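Local coordinates for protein ferritin (Mycoplasma penetrans, PDB 7DIE) that binds ferric iron at atypical ferroxidase centres and, like other ferritins, probably oxidises and stores iron within a 24-subunit shell, at residues Tyr20-Cys25 / Arg106-Asn111; Ser54-Ala59 / Ile136-Glu141; Val94-Leu99 / Tyr148-Asn153. One frame throughout, in Å; residues are numbered along the deposited sequence. Where two conformers were deposited one is given.

Interaction 1: residues Tyr20-Cys25 / Arg106-Asn111; sequences YNVELC and RESVKN
Val22 and Ser108 meet where helices 10-39 and 91-118 run side by side in opposite directions in the ferritin four-helix bundle. Their CA atoms are 7.4 Å apart, so the two helices come close here with only small side chains between them. Both branches of the valine take part: CG2 rests against the hydroxyl, 3.9 Å from Ser108 OG, while CG1 lies beside the methylene, 4.0 Å from Ser108 CB. The branches spread in this way because CG1 stands opposite the backbone N (chi1 171°) and CG2 opposite the carbonyl carbon, so that the isopropyl fork opens onto the serine. This is van der Waals packing, and Ser108 OG is hydrogen-bonded with His19 ND1, one turn before Glu23 on helix 10-39.

One residue further along each helix, toward the bundle core, Glu23 and Val109 make a looser approach. The glutamate chain bends at its second torsion (chi2 -88°), and OE2 ends 4.5 Å from Val109 CG2, at the edge of contact. The Val109 side chain also packs on Phe131 and Ser135 of helix 122-150.

What fixes the Glu23 carboxylate is polar. OE1 forms a salt bridge with Lys56, and OE2 is hydrogen-bonded to both His19 NE2 and His60 ND1. His19 thereby links Ser108 of one helix to Glu23 of the other through its two ring nitrogens. The Glu23 side chain is about 7 Å, nearest atoms, from a bound iron, a second-shell position: its OE2 holds His60 by ND1, while the opposite ring nitrogen, NE2, coordinates the metal.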
loop_
_atom_site.group_PDB
_atom_site.type_symbol
_atom_site.label_atom_id
_atom_site.label_comp_id
_atom_site.label_asym_id
_atom_site.label_seq_id
_atom_site.Cartn_x
_atom_site.Cartn_y
_atom_site.Cartn_z
ATOM N N TYR A 20 14.672 -37.072 31.801
ATOM C CA TYR A 20 13.441 -37.038 31.005
ATOM C C TYR A 20 12.267 -37.590 31.806
ATOM O O TYR A 20 11.177 -36.998 31.838
ATOM C CB TYR A 20 13.627 -37.825 29.701
ATOM C CG TYR A 20 12.413 -37.788 28.766
ATOM C CD1 TYR A 20 11.295 -38.564 29.016
ATOM C CD2 TYR A 20 12.418 -37.002 27.621
ATOM C CE1 TYR A 20 10.188 -38.539 28.175
ATOM C CE2 TYR A 20 11.320 -36.980 26.750
ATOM C CZ TYR A 20 10.207 -37.755 27.037
ATOM O OH TYR A 20 9.094 -37.750 26.206
ATOM N N ASN A 21 12.470 -38.739 32.465
ATOM C CA ASN A 21 11.391 -39.314 33.266
ATOM C C ASN A 21 10.983 -38.387 34.404
ATOM O O ASN A 21 9.817 -38.374 34.799
ATOM C CB ASN A 21 11.809 -40.685 33.823
ATOM C CG ASN A 21 11.742 -41.784 32.782
ATOM O OD1 ASN A 21 10.717 -42.450 32.637
ATOM N ND2 ASN A 21 12.828 -41.967 32.033
ATOM N N VAL A 22 11.927 -37.627 34.961
ATOM C CA VAL A 22 11.584 -36.716 36.052
ATOM C C VAL A 22 10.776 -35.531 35.532
ATOM O O VAL A 22 9.809 -35.088 36.176
ATOM C CB VAL A 22 12.857 -36.263 36.789
ATOM C CG1 VAL A 22 12.530 -35.152 37.791
ATOM C CG2 VAL A 22 13.510 -37.464 37.503
ATOM N N GLU A 23 11.144 -34.994 34.359
ATOM C CA GLU A 23 10.322 -33.924 33.772
ATOM C C GLU A 23 8.931 -34.431 33.400
ATOM O O GLU A 23 7.933 -33.709 33.547
ATOM C CB GLU A 23 11.008 -33.339 32.533
ATOM C CG GLU A 23 12.415 -32.769 32.788
ATOM C CD GLU A 23 12.391 -31.306 33.217
ATOM O OE1 GLU A 23 11.321 -30.816 33.659
ATOM O OE2 GLU A 23 13.447 -30.646 33.104
ATOM N N LEU A 24 8.846 -35.662 32.891
ATOM C CA LEU A 24 7.549 -36.252 32.575
ATOM C C LEU A 24 6.762 -36.550 33.842
ATOM O O LEU A 24 5.534 -36.433 33.863
ATOM C CB LEU A 24 7.745 -37.533 31.748
ATOM C CG LEU A 24 6.497 -38.360 31.413
ATOM C CD1 LEU A 24 5.448 -37.497 30.699
ATOM C CD2 LEU A 24 6.892 -39.595 30.560
ATOM N N CYS A 25 7.450 -36.947 34.913
ATOM C CA CYS A 25 6.736 -37.156 36.165
ATOM C C CYS A 25 6.082 -35.854 36.608
ATOM O O CYS A 25 4.911 -35.837 37.019
ATOM C CB CYS A 25 7.704 -37.693 37.230
ATOM S SG CYS A 25 6.916 -38.052 38.815
ATOM N N ARG A 106 14.421 -29.640 39.786
ATOM C CA ARG A 106 15.612 -28.806 39.892
ATOM C C ARG A 106 16.795 -29.601 40.449
ATOM O O ARG A 106 17.933 -29.461 39.977
ATOM C CB ARG A 106 15.288 -27.593 40.766
ATOM C CG ARG A 106 16.479 -26.681 41.075
ATOM C CD ARG A 106 15.982 -25.445 41.818
ATOM N NE ARG A 106 17.054 -24.527 42.207
ATOM C CZ ARG A 106 17.441 -24.322 43.462
ATOM N NH1 ARG A 106 16.847 -24.987 44.452
ATOM N NH2 ARG A 106 18.419 -23.460 43.727
ATOM N N GLU A 107 16.550 -30.464 41.436
ATOM C CA GLU A 107 17.666 -31.261 41.963
ATOM C C GLU A 107 18.162 -32.271 40.938
ATOM O O GLU A 107 19.371 -32.526 40.843
ATOM C CB GLU A 107 17.259 -31.952 43.265
ATOM C CG GLU A 107 17.234 -30.975 44.445
ATOM C CD GLU A 107 18.460 -30.036 44.494
ATOM O OE1 GLU A 107 18.291 -28.785 44.320
ATOM O OE2 GLU A 107 19.583 -30.562 44.720
ATOM N N SER A 108 17.245 -32.860 40.162
ATOM C CA SER A 108 17.639 -33.732 39.057
ATOM C C SER A 108 18.521 -33.000 38.043
ATOM O O SER A 108 19.575 -33.508 37.641
ATOM C CB SER A 108 16.392 -34.307 38.381
ATOM O OG SER A 108 16.760 -35.316 37.473
ATOM N N VAL A 109 18.096 -31.811 37.597
ATOM C CA VAL A 109 18.942 -31.011 36.708
ATOM C C VAL A 109 20.347 -30.868 37.287
ATOM O O VAL A 109 21.354 -31.085 36.600
ATOM C CB VAL A 109 18.313 -29.628 36.454
ATOM C CG1 VAL A 109 19.319 -28.711 35.738
ATOM C CG2 VAL A 109 17.027 -29.768 35.634
ATOM N N LYS A 110 20.434 -30.470 38.554
ATOM C CA LYS A 110 21.742 -30.243 39.159
ATOM C C LYS A 110 22.579 -31.518 39.154
ATOM O O LYS A 110 23.791 -31.471 38.903
ATOM C CB LYS A 110 21.571 -29.711 40.584
ATOM C CG LYS A 110 22.865 -29.296 41.290
ATOM C CD LYS A 110 22.537 -28.714 42.671
ATOM C CE LYS A 110 23.728 -28.059 43.345
ATOM N NZ LYS A 110 24.874 -28.987 43.477
ATOM N N ASN A 111 21.950 -32.671 39.426
ATOM C CA ASN A 111 22.692 -33.932 39.470
ATOM C C ASN A 111 23.263 -34.284 38.104
ATOM O O ASN A 111 24.448 -34.609 37.979
ATOM C CB ASN A 111 21.801 -35.070 39.972
ATOM C CG ASN A 111 22.586 -36.348 40.246
ATOM O OD1 ASN A 111 23.579 -36.328 40.977
ATOM N ND2 ASN A 111 22.155 -37.457 39.652
#

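Interaction 2: residues Ser54-Ala59 / Ile136-Glu141; sequences SDKQSA and IEDLEE. With FE (Fe (III) ion), chain G; FE (Fe (III) ion), chain H.
The iron-binding centre in the middle of the bundle joins Asp55 of helix 43-70 to Asp138 of helix 122-150. Asp138 chelates one iron with both carboxylate oxygens, OD1 at 2.5 Å and OD2 at 2.4 Å from the metal, and OD1 also reaches the second iron at 2.6 Å. Asp55, deposited in two conformers, binds the first iron in the one described here through a single oxygen, with OD2 2.3 Å from the metal; its CG is anti to the backbone N (chi1 168°), which carries the carboxylate into the bundle. The other oxygen, OD1, accepts a hydrogen bond from a water that is itself an iron ligand. His60 and Asp134 complete the protein ligands of the first iron.

Lys56 approaches Asp138 from the opposite direction. Bent at chi2 (-55°) and extended beyond it, its chain brings NZ within 2.9 Å of Asp138 OD2, in a salt bridge on the anti lone pair, away from OD1. NZ also forms salt bridges with Glu102 and Glu23, and its positive charge probably offsets part of the negative charge here. Carboxylates and a histidine from paired helices around two irons characterise the ferritin ferroxidase centre, represented here by an atypical, aspartate-rich version.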
loop_
_atom_site.group_PDB
_atom_site.type_symbol
_atom_site.label_atom_id
_atom_site.label_comp_id
_atom_site.label_asym_id
_atom_site.label_seq_id
_atom_site.Cartn_x
_atom_site.Cartn_y
_atom_site.Cartn_z
ATOM N N SER A 54 2.180 -28.598 29.948
ATOM C CA SER A 54 2.431 -28.465 28.514
ATOM C C SER A 54 3.841 -27.951 28.256
ATOM O O SER A 54 4.498 -28.384 27.299
ATOM C CB SER A 54 1.396 -27.539 27.875
ATOM O OG SER A 54 0.093 -28.065 28.087
ATOM N N ASP A 55 4.326 -27.025 29.090
ATOM C CA ASP A 55 5.689 -26.528 28.924
ATOM C C ASP A 55 6.716 -27.632 29.153
ATOM O O ASP A 55 7.717 -27.726 28.427
ATOM C CB ASP A 55 5.958 -25.358 29.878
ATOM C CG ASP A 55 7.437 -25.002 29.952
ATOM O OD1 ASP A 55 7.960 -24.498 28.940
ATOM O OD2 ASP A 55 8.081 -25.237 31.003
ATOM N N LYS A 56 6.496 -28.479 30.161
ATOM C CA LYS A 56 7.412 -29.607 30.346
ATOM C C LYS A 56 7.488 -30.449 29.077
ATOM O O LYS A 56 8.571 -30.883 28.673
ATOM C CB LYS A 56 6.979 -30.484 31.528
ATOM C CG LYS A 56 7.081 -29.811 32.904
ATOM C CD LYS A 56 8.492 -29.271 33.167
ATOM C CE LYS A 56 8.669 -28.784 34.624
ATOM N NZ LYS A 56 10.090 -28.335 34.880
ATOM N N GLN A 57 6.347 -30.678 28.421
ATOM C CA GLN A 57 6.365 -31.458 27.181
ATOM C C GLN A 57 7.096 -30.713 26.071
ATOM O O GLN A 57 7.987 -31.261 25.416
ATOM C CB GLN A 57 4.945 -31.771 26.722
ATOM C CG GLN A 57 4.086 -32.579 27.689
ATOM C CD GLN A 57 2.632 -32.570 27.255
ATOM O OE1 GLN A 57 2.152 -31.574 26.721
ATOM N NE2 GLN A 57 1.936 -33.685 27.450
ATOM N N SER A 58 6.700 -29.470 25.815
ATOM C CA SER A 58 7.130 -28.807 24.594
ATOM C C SER A 58 8.522 -28.214 24.701
ATOM O O SER A 58 9.180 -28.005 23.671
ATOM C CB SER A 58 6.125 -27.707 24.229
ATOM O OG SER A 58 6.213 -26.656 25.173
ATOM N N ALA A 59 8.993 -27.925 25.907
ATOM C CA ALA A 59 10.287 -27.276 26.065
ATOM C C ALA A 59 11.332 -28.165 26.727
ATOM O O ALA A 59 12.495 -28.111 26.341
ATOM C CB ALA A 59 10.139 -25.987 26.878
ATOM N N ILE A 136 15.215 -22.741 37.360
ATOM C CA ILE A 136 14.980 -21.608 38.252
ATOM C C ILE A 136 13.639 -20.954 37.930
ATOM O O ILE A 136 12.835 -20.657 38.825
ATOM C CB ILE A 136 16.124 -20.585 38.147
ATOM C CG1 ILE A 136 17.477 -21.173 38.573
ATOM C CG2 ILE A 136 15.783 -19.348 38.968
ATOM C CD1 ILE A 136 18.638 -20.222 38.236
ATOM N N GLU A 137 13.381 -20.712 36.643
ATOM C CA GLU A 137 12.121 -20.081 36.240
ATOM C C GLU A 137 10.918 -20.923 36.656
ATOM O O GLU A 137 9.931 -20.398 37.189
ATOM C CB GLU A 137 12.089 -19.867 34.727
ATOM C CG GLU A 137 13.307 -19.195 34.163
ATOM C CD GLU A 137 13.306 -17.719 34.426
ATOM O OE1 GLU A 137 12.207 -17.167 34.667
ATOM O OE2 GLU A 137 14.401 -17.118 34.386
ATOM N N ASP A 138 10.968 -22.228 36.392
ATOM C CA ASP A 138 9.818 -23.073 36.705
ATOM C C ASP A 138 9.590 -23.157 38.207
ATOM O O ASP A 138 8.442 -23.134 38.667
ATOM C CB ASP A 138 9.994 -24.481 36.125
ATOM C CG ASP A 138 9.854 -24.515 34.618
ATOM O OD1 ASP A 138 9.580 -23.451 34.025
ATOM O OD2 ASP A 138 10.048 -25.594 34.022
ATOM N N LEU A 139 10.661 -23.285 38.990
ATOM C CA LEU A 139 10.468 -23.318 40.436
ATOM C C LEU A 139 9.939 -21.980 40.940
ATOM O O LEU A 139 9.072 -21.938 41.820
ATOM C CB LEU A 139 11.774 -23.702 41.137
ATOM C CG LEU A 139 11.676 -23.880 42.662
ATOM C CD1 LEU A 139 10.605 -24.909 43.030
ATOM C CD2 LEU A 139 13.030 -24.284 43.256
ATOM N N GLU A 140 10.405 -20.871 40.362
ATOM C CA GLU A 140 9.877 -19.572 40.773
ATOM C C GLU A 140 8.383 -19.464 40.504
ATOM O O GLU A 140 7.635 -18.928 41.329
ATOM C CB GLU A 140 10.613 -18.437 40.062
ATOM C CG GLU A 140 10.143 -17.064 40.535
ATOM C CD GLU A 140 10.820 -15.926 39.804
ATOM O OE1 GLU A 140 10.784 -15.900 38.559
ATOM O OE2 GLU A 140 11.408 -15.063 40.480
ATOM N N GLU A 141 7.938 -19.937 39.339
ATOM C CA GLU A 141 6.522 -19.864 38.986
ATOM C C GLU A 141 5.665 -20.641 39.975
ATOM O O GLU A 141 4.632 -20.153 40.444
ATOM C CB GLU A 141 6.308 -20.413 37.572
ATOM C CG GLU A 141 6.704 -19.451 36.468
ATOM C CD GLU A 141 5.477 -18.840 35.796
ATOM O OE1 GLU A 141 5.013 -17.768 36.243
ATOM O OE2 GLU A 141 4.962 -19.451 34.834
HETATM FE FE FE G . 10.106 -24.547 31.832
HETATM FE FE FE H . 8.667 -22.112 32.041
HETATM O O HOH W 1 10.297 -23.663 29.627
#

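Interaction 3: residues Val94-Leu99 / Tyr148-Asn153; sequences VLDAAL and YVHSPN
Asp96 and His150 each turn CG away from their own carbonyl carbon (chi1 -74° and -83°), and these torsions bring the carboxylate and the imidazole together across the ends of helices 91-118 and 122-150. The side chains cross at about a right angle, yet their flat groups are only 24° from parallel. Asp96 OD1 lies 3.2 Å from His150 CE1, approaching the ring obliquely. Although His150 NE2 is only 3.5 Å from OD1, the angle is too poor for a hydrogen bond.

A water makes the polar link instead. It donates to Asp96 OD2 at 2.5 Å and sits 2.8 Å from His150 NE2, in the plane of the ring at its edge. Trp146 serves both partners: its NE1 is hydrogen-bonded to Asp96 OD1, its backbone O receives His150 ND1, and its ring stacks on the imidazole. The histidine is therefore held through both nitrogens, and its rotation is well defined.

On the more buried side, Leu95 packs against Val149. The CG2 methyl of Val149, placed between the backbone N and the carbonyl carbon, touches Leu95 CB at 3.8 Å and reaches CG at the same distance. Val145 and Trp146 extend this apolar patch along helix 122-150.

The contact thus ties the beginning of helix 91-118 to the last turn of helix 122-150. On another face of helix 91-118, Val94 and Ala98 pack on Leu33 of helix 10-39 and Phe49 of helix 43-70, whereas farther along the chain Ser151 packs on Leu156 of a neighbouring subunit.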
loop_
_atom_site.group_PDB
_atom_site.type_symbol
_atom_site.label_atom_id
_atom_site.label_comp_id
_atom_site.label_asym_id
_atom_site.label_seq_id
_atom_site.Cartn_x
_atom_site.Cartn_y
_atom_site.Cartn_z
ATOM N N VAL A 94 -2.544 -29.065 47.220
ATOM C CA VAL A 94 -2.171 -29.181 45.809
ATOM C C VAL A 94 -0.865 -28.442 45.537
ATOM O O VAL A 94 0.041 -28.963 44.875
ATOM C CB VAL A 94 -3.305 -28.648 44.917
ATOM C CG1 VAL A 94 -2.798 -28.419 43.489
ATOM C CG2 VAL A 94 -4.466 -29.626 44.930
ATOM N N LEU A 95 -0.758 -27.203 46.021
ATOM C CA LEU A 95 0.461 -26.457 45.735
ATOM C C LEU A 95 1.654 -27.035 46.484
ATOM O O LEU A 95 2.770 -27.018 45.950
ATOM C CB LEU A 95 0.284 -24.975 46.052
ATOM C CG LEU A 95 -0.082 -24.091 44.839
ATOM C CD1 LEU A 95 1.043 -24.051 43.792
ATOM C CD2 LEU A 95 -1.385 -24.543 44.197
ATOM N N ASP A 96 1.445 -27.569 47.699
ATOM C CA ASP A 96 2.525 -28.274 48.404
ATOM C C ASP A 96 3.130 -29.361 47.526
ATOM O O ASP A 96 4.357 -29.525 47.450
ATOM C CB ASP A 96 2.008 -28.925 49.698
ATOM C CG ASP A 96 1.746 -27.928 50.814
ATOM O OD1 ASP A 96 2.293 -26.804 50.787
ATOM O OD2 ASP A 96 0.975 -28.283 51.735
ATOM N N ALA A 97 2.273 -30.144 46.887
ATOM C CA ALA A 97 2.760 -31.253 46.078
ATOM C C ALA A 97 3.487 -30.741 44.845
ATOM O O ALA A 97 4.514 -31.303 44.448
ATOM C CB ALA A 97 1.594 -32.157 45.688
ATOM N N ALA A 98 2.970 -29.669 44.230
ATOM C CA ALA A 98 3.635 -29.082 43.069
ATOM C C ALA A 98 5.008 -28.529 43.432
ATOM O O ALA A 98 5.976 -28.698 42.679
ATOM C CB ALA A 98 2.760 -27.976 42.472
ATOM N N LEU A 99 5.109 -27.834 44.573
ATOM C CA LEU A 99 6.400 -27.300 45.000
ATOM C C LEU A 99 7.411 -28.417 45.247
ATOM O O LEU A 99 8.585 -28.298 44.872
ATOM C CB LEU A 99 6.214 -26.454 46.262
ATOM C CG LEU A 99 7.417 -25.650 46.745
ATOM C CD1 LEU A 99 7.822 -24.634 45.689
ATOM C CD2 LEU A 99 7.086 -24.949 48.065
ATOM N N TYR A 148 0.957 -17.370 46.969
ATOM C CA TYR A 148 -0.383 -16.780 46.927
ATOM C C TYR A 148 -1.371 -17.613 47.730
ATOM O O TYR A 148 -2.151 -17.073 48.521
ATOM C CB TYR A 148 -0.898 -16.648 45.492
ATOM C CG TYR A 148 -0.011 -15.853 44.564
ATOM C CD1 TYR A 148 0.773 -14.824 45.043
ATOM C CD2 TYR A 148 0.043 -16.158 43.205
ATOM C CE1 TYR A 148 1.584 -14.101 44.199
ATOM C CE2 TYR A 148 0.856 -15.440 42.352
ATOM C CZ TYR A 148 1.617 -14.413 42.856
ATOM O OH TYR A 148 2.432 -13.694 42.018
ATOM N N VAL A 149 -1.375 -18.932 47.523
ATOM C CA VAL A 149 -2.409 -19.731 48.184
ATOM C C VAL A 149 -2.134 -19.920 49.672
ATOM O O VAL A 149 -3.053 -20.271 50.423
ATOM C CB VAL A 149 -2.611 -21.108 47.521
ATOM C CG1 VAL A 149 -2.896 -20.955 46.019
ATOM C CG2 VAL A 149 -1.449 -22.035 47.778
ATOM N N HIS A 150 -0.903 -19.707 50.127
ATOM C CA HIS A 150 -0.591 -19.854 51.543
ATOM C C HIS A 150 -0.603 -18.532 52.295
ATOM O O HIS A 150 -0.412 -18.524 53.512
ATOM C CB HIS A 150 0.759 -20.552 51.708
ATOM C CG HIS A 150 0.653 -22.038 51.616
ATOM N ND1 HIS A 150 0.839 -22.725 50.437
ATOM C CD2 HIS A 150 0.294 -22.964 52.540
ATOM C CE1 HIS A 150 0.637 -24.016 50.643
ATOM N NE2 HIS A 150 0.306 -24.187 51.913
ATOM N N SER A 151 -0.860 -17.427 51.618
ATOM C CA SER A 151 -0.821 -16.132 52.281
ATOM C C SER A 151 -2.006 -15.995 53.234
ATOM O O SER A 151 -3.110 -16.448 52.923
ATOM C CB SER A 151 -0.857 -15.014 51.241
ATOM O OG SER A 151 0.425 -14.841 50.685
ATOM N N PRO A 152 -1.816 -15.360 54.390
ATOM C CA PRO A 152 -2.934 -15.201 55.334
ATOM C C PRO A 152 -4.093 -14.422 54.732
ATOM O O PRO A 152 -3.899 -13.438 54.013
ATOM C CB PRO A 152 -2.312 -14.421 56.504
ATOM C CG PRO A 152 -0.822 -14.551 56.337
ATOM C CD PRO A 152 -0.567 -14.741 54.871
ATOM N N ASN A 153 -5.310 -14.872 55.045
ATOM C CA ASN A 153 -6.540 -14.100 54.840
ATOM C C ASN A 153 -6.859 -13.858 53.364
ATOM O O ASN A 153 -7.490 -12.855 53.021
ATOM C CB ASN A 153 -6.486 -12.759 55.580
ATOM C CG ASN A 153 -6.272 -12.921 57.072
ATOM O OD1 ASN A 153 -6.935 -13.732 57.720
ATOM N ND2 ASN A 153 -5.341 -12.154 57.622
HETATM O O HOH W 2 -0.115 -26.632 53.237
#

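How the interactions relate
From the N terminus the chain passes 20-25 on helix 10-39, then 54-59 on helix 43-70, then 94-99 and 106-111 on helix 91-118. Interaction 1 closes there, across 80 residues. Helix 122-150 follows: its 136-141 segment closes interaction 2 over 76 residues, and its end closes interaction 3 over 48. Each pair of contacts crosses and none nests; they join helix 10-39 to 91-118, 43-70 to 122-150 and 91-118 to 122-150, tying all four long helices. Interactions 1 and 2 touch through Glu23 and Lys56 and through Arg106 and Leu139; interactions 2 and 3 touch where Leu139 meets Leu99. Interaction 3 lies farther out, its centre about 22 Å from that of interaction 1.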